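Dihydrodipicolinate synthase (PDB 3DZ1) probably acts as a 4-hydroxy-tetrahydrodipicolinate synthase, a tetrameric TIM-barrel lyase of the DapA family linked to lysine biosynthesis. Local coordinates at residues Val81-Pro86 and Val106-Pro111. Residues are numbered along the deposited sequence; the frame is centred on the assembly and turned at random.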
loop_
_atom_site.group_PDB
_atom_site.type_symbol
_atom_site.label_atom_id
_atom_site.label_comp_id
_atom_site.label_asym_id
_atom_site.label_seq_id
_atom_site.Cartn_x
_atom_site.Cartn_y
_atom_site.Cartn_z
ATOM N N VAL A 81 3.710 -21.075 19.255
ATOM C CA VAL A 81 2.418 -20.902 18.609
ATOM C C VAL A 81 2.243 -19.467 18.121
ATOM O O VAL A 81 2.440 -18.514 18.878
ATOM C CB VAL A 81 1.264 -21.252 19.572
ATOM C CG1 VAL A 81 -0.078 -21.134 18.847
ATOM C CG2 VAL A 81 1.458 -22.662 20.126
ATOM N N GLY A 82 1.901 -19.318 16.846
ATOM C CA GLY A 82 1.687 -17.989 16.304
ATOM C C GLY A 82 0.372 -17.493 16.873
ATOM O O GLY A 82 -0.632 -18.196 16.791
ATOM N N VAL A 83 0.371 -16.305 17.471
ATOM C CA VAL A 83 -0.857 -15.765 18.045
ATOM C C VAL A 83 -1.269 -14.433 17.432
ATOM O O VAL A 83 -2.180 -13.781 17.931
ATOM C CB VAL A 83 -0.745 -15.590 19.581
ATOM C CG1 VAL A 83 -0.497 -16.933 20.240
ATOM C CG2 VAL A 83 0.365 -14.615 19.920
ATOM N N SER A 84 -0.600 -14.032 16.355
ATOM C CA SER A 84 -0.936 -12.780 15.682
ATOM C C SER A 84 -2.435 -12.804 15.391
ATOM O O SER A 84 -2.964 -13.809 14.918
ATOM C CB SER A 84 -0.145 -12.647 14.380
ATOM O OG SER A 84 1.250 -12.680 14.635
ATOM N N ALA A 85 -3.120 -11.705 15.680
ATOM C CA ALA A 85 -4.560 -11.648 15.463
ATOM C C ALA A 85 -5.035 -10.217 15.251
ATOM O O ALA A 85 -4.306 -9.268 15.528
ATOM C CB ALA A 85 -5.280 -12.265 16.654
ATOM N N PRO A 86 -6.264 -10.048 14.734
ATOM C CA PRO A 86 -6.822 -8.714 14.491
ATOM C C PRO A 86 -7.090 -7.962 15.788
ATOM O O PRO A 86 -7.113 -6.733 15.808
ATOM C CB PRO A 86 -8.109 -9.016 13.725
ATOM C CG PRO A 86 -7.772 -10.273 12.993
ATOM C CD PRO A 86 -7.083 -11.075 14.067
ATOM N N VAL A 106 5.053 -17.884 22.293
ATOM C CA VAL A 106 4.210 -17.502 21.166
ATOM C C VAL A 106 4.899 -16.505 20.237
ATOM O O VAL A 106 5.878 -15.863 20.616
ATOM C CB VAL A 106 2.875 -16.891 21.661
ATOM C CG1 VAL A 106 2.179 -17.862 22.605
ATOM C CG2 VAL A 106 3.132 -15.560 22.361
HETATM N N MSE A 107 4.385 -16.380 19.017
HETATM C CA MSE A 107 4.958 -15.451 18.049
HETATM C C MSE A 107 3.960 -14.344 17.741
HETATM O O MSE A 107 2.761 -14.596 17.598
HETATM C CB MSE A 107 5.344 -16.186 16.760
HETATM C CG MSE A 107 6.040 -15.296 15.729
HETATM SE SE MSE A 107 6.724 -16.264 14.172
HETATM C CE MSE A 107 5.056 -16.595 13.259
ATOM N N ILE A 108 4.455 -13.114 17.649
ATOM C CA ILE A 108 3.591 -11.978 17.364
ATOM C C ILE A 108 4.125 -11.128 16.224
ATOM O O ILE A 108 5.270 -10.660 16.257
ATOM C CB ILE A 108 3.420 -11.062 18.604
ATOM C CG1 ILE A 108 2.969 -11.887 19.811
ATOM C CG2 ILE A 108 2.375 -9.985 18.315
ATOM C CD1 ILE A 108 2.921 -11.087 21.110
ATOM N N ALA A 109 3.286 -10.944 15.211
ATOM C CA ALA A 109 3.629 -10.127 14.057
ATOM C C ALA A 109 2.785 -8.867 14.185
ATOM O O ALA A 109 1.710 -8.893 14.779
ATOM C CB ALA A 109 3.289 -10.860 12.765
ATOM N N PRO A 110 3.262 -7.744 13.637
ATOM C CA PRO A 110 2.490 -6.505 13.734
ATOM C C PRO A 110 1.417 -6.410 12.657
ATOM O O PRO A 110 1.531 -7.032 11.598
ATOM C CB PRO A 110 3.554 -5.434 13.544
ATOM C CG PRO A 110 4.426 -6.059 12.498
ATOM C CD PRO A 110 4.567 -7.501 12.994
ATOM N N PRO A 111 0.341 -5.656 12.926
ATOM C CA PRO A 111 -0.701 -5.524 11.904
ATOM C C PRO A 111 -0.059 -4.780 10.729
ATOM O O PRO A 111 0.850 -3.975 10.922
ATOM C CB PRO A 111 -1.783 -4.705 12.612
ATOM C CG PRO A 111 -1.028 -3.963 13.685
ATOM C CD PRO A 111 -0.070 -5.014 14.184
HETATM O O HOH W 1 -0.797 -9.340 15.466
#
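Strands 78-82 and 105-108 run parallel, Val-81 paired with Val-106 and Gly-82 with Met-107, and Met-107 is held through both its backbone N and its backbone O: its N donates to Val-81 O at 2.9 Å, from above the carbonyl plane, while its O accepts an almost straight bond (174°) from Val-83 N, which lies in the carbonyl plane. Beyond the last strand pair a side chain takes over the pairing. Ser-84 OG, anti to its own carbonyl carbon (chi1 -59°), reaches across to accept the backbone N-H of Ala-109 at 2.7 Å, and a water that donates to Ala-109 O bonds weakly to Ala-85 N. On the helix-facing side Val-83 crosses Val-106 at about a right angle, its CG1 3.7 Å from Val-106 CB, while its CG2 meets Ile-108 CG1 at 3.8 Å; Met-91, Leu-94 and Ala-95 of helix 88-101 close over Val-83. An alanine here would lose both methyls and would probably loosen the packing between that helix and the strand end. Met-107, present as selenomethionine, with CG anti to its backbone N (chi1 -176°), points to the other face, into the barrel, near Met-217, a predicted pyruvate-binding residue. Strand 78-82, helix 88-101 and strand 105-108 thus form one beta-alpha-beta crossover of the eight-stranded TIM barrel, joined here at the C-terminal strand ends, where enzymes of this fold carry their active sites.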